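Local coordinates for WipB (Legionella pneumophila, PDB 5NNY), which acts as a translocated Ser/Thr phosphatase that targets the host lysosomal nutrient-sensing machinery, its phosphatase domain being the part described here, at residues A[150-155]-A[260-265]; A[9-14]-A[91-96]; A[136-141]-A[255-260]. All coordinates share one frame; numbering follows the deposited sequence.

Overall arrangement
Contact 2 lies near the middle of the phosphatase domain, its centre about 7 Å from that of the chain, where loops leaving strands 6-8 and 90-93 meet in what is probably the active site. Contacts 1 and 3 belong to a helical region on one side of the chain's centre; their centres are 12 Å apart and both use Tyr260. The chain 255-265 packs first against the end of helix 128-138 (contact 3), then against helix 150-153 (contact 1), and Glu135 bonds to Tyr260 and His262 between them. Each is centred 21 Å from contact 2, with nearest atoms about 10 Å away for contact 1 and 14 Å for contact 3.

Contact 1 (A[150-155]-A[260-265]); sequences KRLGNI and YTHDMM
In the helical part of the WipA-like phosphatase domain, helix 150-153 and the start of helix 262-270 meet mainly through side chains, and the central piece is the imidazole of His262. Its polar neighbour is Arg151, whose CB lies over one face while the chain bends at chi2 and chi3 to bring NH1 to the edge. NH1 of Arg151 comes to 2.8 Å from ND1 of His262, but the angle is too poor for a hydrogen bond: ND1 sits over a face of the guanidinium, whose plane is turned 73° from the ring. The stronger polar partner of His262 is Glu135 of helix 128-138, which bonds to NE2 and also receives the hydroxyl of Tyr260.

CB of Arg151 lies 4.1 Å from the ring centroid of His262 and 15° off its normal, a CH-pi contact. Arginine suits this place because one side chain offers both a methylene for the face and a planar cation for the edge.

The apolar contacts continue past the ring edge at Leu152. Leu152 CD2 lies 3.8 Å from His262 CD2, and the same methyl reaches Met265 CG at 3.9 Å. The other branch, CD1, meets Tyr260 OH tip to tip. Ile155 holds CG1 in the crowded position between its backbone N and carbonyl carbon (chi1 63°), and CD1 crosses Met265 to touch CB at 3.7 Å and also the carbonyl O. Met265, itself bent and flexible enough to follow branched neighbours, packs onward against Ile131 of helix 128-138 and Trp286 of helix 280-286.

With no hydrogen bond between the segments, their fit depends on shape, dispersion and the electrostatics of the Arg151-His262 approach; the bond of NE2 to Glu135 probably keeps the proton on NE2, so that ND1 can face the cation of Arg151 without a clash of charges.

Contact 2 (A[9-14]-A[91-96]); sequences GDLHAN and IRLIGD
The loop 9-14 and the chain running on from strand 90-93 head in directions 51° apart and are joined by two backbone bonds: a weak one of 3.4 Å from Leu11 N to Gly95 O, and one of 2.9 Å from Ala13 N to Asp96 O. The second is donated from within a type I' turn, Leu11 to Asn14, and lies nearly along the carbonyl axis of Asp96. A water spans the other end of the contact, donating to Gly9 O at 2.7 Å and accepting from Gly95 N. Gly95 adopts backbone angles at which a CB would jam against the carbonyl of Ile94, so glycine suits the bend.

Two carboxylates dominate the side-chain contact. Those of Asp10 and Asp96 are stacked with planes 24° apart, and Asp10 OD1 lies 3.4 Å from Asp96 OD2. If both are ionised they would repel, which is consistent with a cation normally bound between them or a proton held on one. The His12 ring runs beside Asp96, pointing the same way, with CE1 3.6 Å from OD2; its ND1 is bonded instead to Asp100, which helps fix the ring's rotation. His209 touches both Asp10 and Asp96.

Apolar groups pack beside the turn. Ile94 CG2 presses on Gly9 C at 3.5 Å, while Leu11 CD1 meets Leu93 CD2 at 4.2 Å, both leucines reaching Phe18 of helix 15-24.

A Gly-Asp-x-His loop, and a Gly-Asp that opens a Gly-Asp...Asp-Arg-Gly type motif, at the C-terminal ends of neighbouring parallel strands, are characteristic of calcineurin-like phosphoesterases. In relatives the equivalent aspartates and histidine bind two metals, and the clustered acids and imidazoles here are consistent with such a site.

Contact 3 (A[136-141]-A[255-260]); sequences ACELFK and EIHTLY
The carboxylate of Glu138, at the last turn of helix 128-138, takes all three hydrogen bonds of this contact. Its chain extends beyond CG and carries the two oxygens onto the start of the 3-10 turn 256-258. OE2 accepts from Ile256 N at 2.8 Å and OE1 from His257 N at 2.8 Å, each through its syn lone pair. OE1 takes a third bond, from His257 ND1, at only 2.6 Å. This donor lies above the carboxylate plane by 39°, whereas OE1 sits in the plane of the ring; carboxylate and imidazole planes are 81° apart. Three N-H groups on one anion should stabilise its negative charge, and the bond to ND1 sets the ring's rotation. Crowding is evident at Ile256, where CB is 3.2 Å from Glu138 OE2.

The carboxylate thus receives the first amides of the 3-10 turn, joining the end of helix 128-138 to the connection between helices 233-253 and 262-270 in the domain's helical part. Glutamate suits the place by its reach and its paired acceptors.

Both faces of the imidazole are closely covered as well. CD2 of Leu139, the first residue to leave the helix, rests over the ring centre of His257, 3.7 Å from the centroid, a CH-pi contact. Thr258 CG2 covers the opposite face toward the rim. Histidine offers an N-H at its edge and an aromatic face at once, and leucine supplies a methyl for that face. The outer part is looser: Thr258 is exposed, and Glu255 turns away to bond with Ser253.

Contact 1 (A[150-155]-A[260-265])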
# COMPACT_ATOMS: atom_id res chain seq x y z
N LYS A 150 6.73 0.96 -16.49
CA LYS A 150 6.77 2.18 -17.29
C LYS A 150 5.38 2.75 -17.54
O LYS A 150 5.17 3.96 -17.42
CB LYS A 150 7.50 1.92 -18.60
CG LYS A 150 7.85 3.19 -19.36
CD LYS A 150 8.75 2.89 -20.54
CE LYS A 150 8.10 1.88 -21.49
NZ LYS A 150 6.73 2.31 -21.91
N ARG A 151 4.41 1.90 -17.87
CA ARG A 151 3.08 2.39 -18.22
C ARG A 151 2.35 2.92 -16.99
O ARG A 151 1.73 3.99 -17.02
CB ARG A 151 2.25 1.30 -18.92
CG ARG A 151 2.93 0.59 -20.10
CD ARG A 151 2.08 0.53 -21.39
NE ARG A 151 0.92 -0.36 -21.34
CZ ARG A 151 0.90 -1.63 -21.76
NH1 ARG A 151 -0.23 -2.34 -21.69
NH2 ARG A 151 1.99 -2.20 -22.24
N LEU A 152 2.42 2.19 -15.87
CA LEU A 152 1.83 2.70 -14.64
C LEU A 152 2.51 3.98 -14.17
O LEU A 152 1.86 4.88 -13.63
CB LEU A 152 1.90 1.64 -13.54
CG LEU A 152 1.01 0.44 -13.85
CD1 LEU A 152 1.14 -0.58 -12.72
CD2 LEU A 152 -0.46 0.90 -14.01
N GLY A 153 3.82 4.10 -14.38
CA GLY A 153 4.52 5.32 -14.01
C GLY A 153 4.10 6.53 -14.81
O GLY A 153 4.38 7.66 -14.39
N ASN A 154 3.46 6.32 -15.97
CA ASN A 154 2.96 7.42 -16.78
C ASN A 154 1.75 8.11 -16.16
O ASN A 154 1.39 9.21 -16.60
CB ASN A 154 2.54 6.93 -18.17
CG ASN A 154 3.71 6.60 -19.06
OD1 ASN A 154 4.84 7.05 -18.83
ND2 ASN A 154 3.44 5.82 -20.11
N ILE A 155 1.08 7.50 -15.18
CA ILE A 155 -0.18 8.04 -14.69
C ILE A 155 -0.10 8.50 -13.26
O ILE A 155 -1.13 8.88 -12.68
CB ILE A 155 -1.34 7.05 -14.86
CG1 ILE A 155 -1.11 5.79 -14.02
CG2 ILE A 155 -1.52 6.72 -16.33
CD1 ILE A 155 -2.16 4.73 -14.20
N TYR A 260 -6.17 -6.53 -14.26
CA TYR A 260 -6.43 -5.26 -14.93
C TYR A 260 -5.58 -5.23 -16.20
O TYR A 260 -4.59 -5.96 -16.32
CB TYR A 260 -6.08 -4.06 -14.03
CG TYR A 260 -4.61 -4.06 -13.62
CD1 TYR A 260 -3.63 -3.52 -14.44
CD2 TYR A 260 -4.20 -4.63 -12.40
CE1 TYR A 260 -2.28 -3.53 -14.09
CE2 TYR A 260 -2.85 -4.64 -12.03
CZ TYR A 260 -1.90 -4.09 -12.89
OH TYR A 260 -0.56 -4.09 -12.54
N THR A 261 -5.92 -4.33 -17.11
CA THR A 261 -5.02 -4.01 -18.22
C THR A 261 -4.65 -2.54 -18.12
O THR A 261 -5.31 -1.76 -17.43
CB THR A 261 -5.66 -4.35 -19.57
OG1 THR A 261 -6.84 -3.57 -19.75
CG2 THR A 261 -6.03 -5.82 -19.63
N HIS A 262 -3.56 -2.16 -18.80
CA HIS A 262 -3.07 -0.80 -18.61
C HIS A 262 -4.02 0.24 -19.19
O HIS A 262 -4.07 1.38 -18.71
CB HIS A 262 -1.66 -0.66 -19.18
CG HIS A 262 -0.62 -1.40 -18.38
ND1 HIS A 262 0.13 -2.44 -18.89
CD2 HIS A 262 -0.23 -1.25 -17.09
CE1 HIS A 262 0.95 -2.89 -17.95
NE2 HIS A 262 0.75 -2.19 -16.85
N ASP A 263 -4.80 -0.11 -20.21
CA ASP A 263 -5.78 0.84 -20.72
C ASP A 263 -6.82 1.19 -19.65
O ASP A 263 -7.31 2.33 -19.59
CB ASP A 263 -6.45 0.29 -21.99
CG ASP A 263 -7.19 -1.01 -21.75
OD1 ASP A 263 -6.54 -2.09 -21.71
OD2 ASP A 263 -8.44 -0.98 -21.62
N MET A 264 -7.16 0.22 -18.80
CA MET A 264 -8.07 0.50 -17.69
C MET A 264 -7.48 1.53 -16.75
O MET A 264 -8.20 2.36 -16.18
CB MET A 264 -8.39 -0.78 -16.93
CG MET A 264 -9.09 -1.85 -17.70
SD MET A 264 -9.15 -3.29 -16.63
CE MET A 264 -9.59 -4.61 -17.75
N MET A 265 -6.17 1.49 -16.55
CA MET A 265 -5.55 2.39 -15.59
C MET A 265 -5.39 3.80 -16.16
O MET A 265 -5.51 4.79 -15.43
CB MET A 265 -4.19 1.82 -15.13
CG MET A 265 -4.33 0.42 -14.54
SD MET A 265 -5.51 0.39 -13.16
CE MET A 265 -4.44 0.84 -11.80

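Contact 2 (A[9-14]-A[91-96])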
# COMPACT_ATOMS: atom_id res chain seq x y z
N GLY A 9 -4.53 7.53 7.02
CA GLY A 9 -4.81 8.12 5.74
C GLY A 9 -3.73 7.80 4.72
O GLY A 9 -2.86 6.96 4.92
N ASP A 10 -3.82 8.48 3.58
CA ASP A 10 -2.83 8.28 2.52
C ASP A 10 -1.49 8.85 2.98
O ASP A 10 -1.36 10.06 3.18
CB ASP A 10 -3.30 8.93 1.23
CG ASP A 10 -4.38 8.13 0.53
OD1 ASP A 10 -4.22 6.90 0.37
OD2 ASP A 10 -5.42 8.73 0.17
N LEU A 11 -0.50 7.97 3.13
CA LEU A 11 0.81 8.37 3.64
C LEU A 11 1.67 9.08 2.61
O LEU A 11 2.62 9.79 3.00
CB LEU A 11 1.56 7.15 4.18
CG LEU A 11 0.91 6.51 5.41
CD1 LEU A 11 1.46 5.12 5.62
CD2 LEU A 11 1.15 7.39 6.64
N HIS A 12 1.40 8.87 1.32
CA HIS A 12 2.25 9.38 0.24
C HIS A 12 3.72 9.01 0.47
O HIS A 12 4.63 9.82 0.26
CB HIS A 12 2.07 10.88 0.07
CG HIS A 12 0.64 11.25 -0.19
ND1 HIS A 12 -0.05 10.77 -1.28
CD2 HIS A 12 -0.24 12.00 0.52
CE1 HIS A 12 -1.29 11.23 -1.24
NE2 HIS A 12 -1.43 11.97 -0.16
N ALA A 13 3.94 7.78 0.92
CA ALA A 13 5.28 7.22 1.12
C ALA A 13 6.11 8.03 2.11
O ALA A 13 7.34 8.04 2.03
CB ALA A 13 6.02 7.07 -0.21
N ASN A 14 5.47 8.72 3.05
CA ASN A 14 6.18 9.53 4.03
C ASN A 14 6.49 8.62 5.21
O ASN A 14 5.63 8.34 6.04
CB ASN A 14 5.34 10.74 4.43
CG ASN A 14 6.06 11.68 5.42
OD1 ASN A 14 6.98 11.28 6.12
ND2 ASN A 14 5.61 12.93 5.47
N ILE A 91 -3.89 -2.15 12.62
CA ILE A 91 -3.47 -0.99 11.85
C ILE A 91 -3.96 -1.18 10.43
O ILE A 91 -3.57 -2.16 9.77
CB ILE A 91 -1.94 -0.83 11.86
CG1 ILE A 91 -1.39 -0.98 13.28
CG2 ILE A 91 -1.54 0.49 11.25
CD1 ILE A 91 0.02 -1.57 13.32
N ARG A 92 -4.79 -0.27 9.94
CA ARG A 92 -5.24 -0.29 8.55
C ARG A 92 -4.60 0.87 7.81
O ARG A 92 -4.77 2.03 8.19
CB ARG A 92 -6.77 -0.18 8.43
CG ARG A 92 -7.54 -1.39 8.88
CD ARG A 92 -9.03 -1.25 8.50
NE ARG A 92 -9.78 -2.46 8.87
CZ ARG A 92 -10.29 -2.68 10.07
NH1 ARG A 92 -10.12 -1.76 11.01
NH2 ARG A 92 -10.94 -3.80 10.34
N LEU A 93 -3.87 0.55 6.74
CA LEU A 93 -3.32 1.56 5.84
C LEU A 93 -4.26 1.74 4.65
O LEU A 93 -4.40 0.83 3.82
CB LEU A 93 -1.92 1.16 5.39
CG LEU A 93 -0.73 1.36 6.35
CD1 LEU A 93 -0.88 0.60 7.67
CD2 LEU A 93 0.61 0.97 5.67
N ILE A 94 -4.88 2.92 4.55
CA ILE A 94 -5.80 3.18 3.44
C ILE A 94 -5.04 3.29 2.11
O ILE A 94 -5.65 3.22 1.03
CB ILE A 94 -6.65 4.42 3.77
CG1 ILE A 94 -8.09 4.25 3.31
CG2 ILE A 94 -6.04 5.69 3.20
CD1 ILE A 94 -8.96 3.53 4.31
N GLY A 95 -3.72 3.43 2.16
CA GLY A 95 -2.91 3.19 0.99
C GLY A 95 -1.86 4.27 0.79
O GLY A 95 -1.53 5.04 1.70
N ASP A 96 -1.35 4.31 -0.44
CA ASP A 96 -0.31 5.24 -0.86
C ASP A 96 0.90 5.16 0.07
O ASP A 96 1.60 6.15 0.29
CB ASP A 96 -0.84 6.66 -0.94
CG ASP A 96 -1.85 6.85 -2.06
OD1 ASP A 96 -2.13 5.89 -2.78
OD2 ASP A 96 -2.36 7.98 -2.20
O HOH W 1 -2.06 4.43 4.47

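Contact 3 (A[136-141]-A[255-260])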
# COMPACT_ATOMS: atom_id res chain seq x y z
N ALA A 136 5.73 -4.21 -10.63
CA ALA A 136 7.18 -4.24 -10.75
C ALA A 136 7.75 -5.51 -10.15
O ALA A 136 8.62 -6.15 -10.75
CB ALA A 136 7.78 -3.02 -10.05
N CYS A 137 7.29 -5.90 -8.97
CA CYS A 137 7.84 -7.08 -8.32
C CYS A 137 7.39 -8.35 -9.01
O CYS A 137 8.19 -9.28 -9.19
CB CYS A 137 7.44 -7.11 -6.84
SG CYS A 137 8.26 -5.84 -5.86
N GLU A 138 6.12 -8.42 -9.41
CA GLU A 138 5.61 -9.63 -10.07
C GLU A 138 6.25 -9.86 -11.44
O GLU A 138 6.39 -11.01 -11.87
CB GLU A 138 4.09 -9.54 -10.24
CG GLU A 138 3.29 -9.67 -8.96
CD GLU A 138 1.81 -9.80 -9.25
OE1 GLU A 138 1.39 -9.40 -10.37
OE2 GLU A 138 1.08 -10.30 -8.38
N LEU A 139 6.62 -8.79 -12.15
CA LEU A 139 7.20 -8.94 -13.48
C LEU A 139 8.72 -8.80 -13.48
O LEU A 139 9.32 -8.56 -14.53
CB LEU A 139 6.58 -7.92 -14.45
CG LEU A 139 5.06 -8.05 -14.62
CD1 LEU A 139 4.54 -7.09 -15.68
CD2 LEU A 139 4.67 -9.49 -14.95
N PHE A 140 9.35 -8.99 -12.32
CA PHE A 140 10.79 -8.81 -12.20
C PHE A 140 11.54 -9.65 -13.24
O PHE A 140 12.40 -9.14 -13.98
CB PHE A 140 11.21 -9.18 -10.78
CG PHE A 140 12.69 -9.07 -10.52
CD1 PHE A 140 13.29 -7.83 -10.35
CD2 PHE A 140 13.46 -10.22 -10.38
CE1 PHE A 140 14.66 -7.74 -10.08
CE2 PHE A 140 14.81 -10.14 -10.10
CZ PHE A 140 15.42 -8.90 -9.96
N LYS A 141 11.20 -10.94 -13.33
CA LYS A 141 11.92 -11.82 -14.26
C LYS A 141 11.58 -11.48 -15.71
O LYS A 141 12.47 -11.46 -16.57
CB LYS A 141 11.58 -13.28 -13.97
CG LYS A 141 12.67 -14.04 -13.24
CD LYS A 141 12.33 -15.53 -13.11
CE LYS A 141 12.80 -16.33 -14.32
NZ LYS A 141 12.42 -17.77 -14.21
N GLU A 255 0.10 -13.04 -9.73
CA GLU A 255 -0.83 -12.73 -10.82
C GLU A 255 -1.79 -11.60 -10.48
O GLU A 255 -2.82 -11.45 -11.15
CB GLU A 255 -1.61 -13.99 -11.19
CG GLU A 255 -0.71 -15.12 -11.75
CD GLU A 255 -1.51 -16.26 -12.33
OE1 GLU A 255 -1.56 -16.40 -13.57
OE2 GLU A 255 -2.12 -17.02 -11.54
N ILE A 256 -1.49 -10.79 -9.46
CA ILE A 256 -2.29 -9.57 -9.25
C ILE A 256 -2.30 -8.74 -10.52
O ILE A 256 -3.32 -8.13 -10.88
CB ILE A 256 -1.75 -8.76 -8.06
CG1 ILE A 256 -2.02 -9.48 -6.74
CG2 ILE A 256 -2.40 -7.38 -8.01
CD1 ILE A 256 -1.18 -8.93 -5.58
N HIS A 257 -1.17 -8.71 -11.24
CA HIS A 257 -1.08 -7.88 -12.43
C HIS A 257 -2.02 -8.33 -13.55
O HIS A 257 -2.24 -7.56 -14.49
CB HIS A 257 0.37 -7.84 -12.96
CG HIS A 257 0.81 -9.12 -13.59
ND1 HIS A 257 1.36 -10.16 -12.86
CD2 HIS A 257 0.79 -9.54 -14.88
CE1 HIS A 257 1.66 -11.16 -13.67
NE2 HIS A 257 1.33 -10.81 -14.90
N THR A 258 -2.59 -9.54 -13.47
CA THR A 258 -3.56 -10.01 -14.45
C THR A 258 -4.98 -9.52 -14.16
O THR A 258 -5.90 -9.80 -14.95
CB THR A 258 -3.57 -11.55 -14.54
OG1 THR A 258 -4.17 -12.08 -13.36
CG2 THR A 258 -2.15 -12.13 -14.68
N LEU A 259 -5.19 -8.81 -13.05
CA LEU A 259 -6.54 -8.38 -12.69
C LEU A 259 -6.98 -7.08 -13.36
O LEU A 259 -8.08 -6.61 -13.07
CB LEU A 259 -6.66 -8.23 -11.17
CG LEU A 259 -6.42 -9.54 -10.40
CD1 LEU A 259 -6.31 -9.28 -8.90
CD2 LEU A 259 -7.57 -10.53 -10.68
N TYR A 260 -6.17 -6.53 -14.26
CA TYR A 260 -6.43 -5.26 -14.93
C TYR A 260 -5.58 -5.23 -16.20
O TYR A 260 -4.59 -5.96 -16.32
CB TYR A 260 -6.08 -4.06 -14.03
CG TYR A 260 -4.61 -4.06 -13.62
CD1 TYR A 260 -3.63 -3.52 -14.44
CD2 TYR A 260 -4.20 -4.63 -12.40
CE1 TYR A 260 -2.28 -3.53 -14.09
CE2 TYR A 260 -2.85 -4.64 -12.03
CZ TYR A 260 -1.90 -4.09 -12.89
OH TYR A 260 -0.56 -4.09 -12.54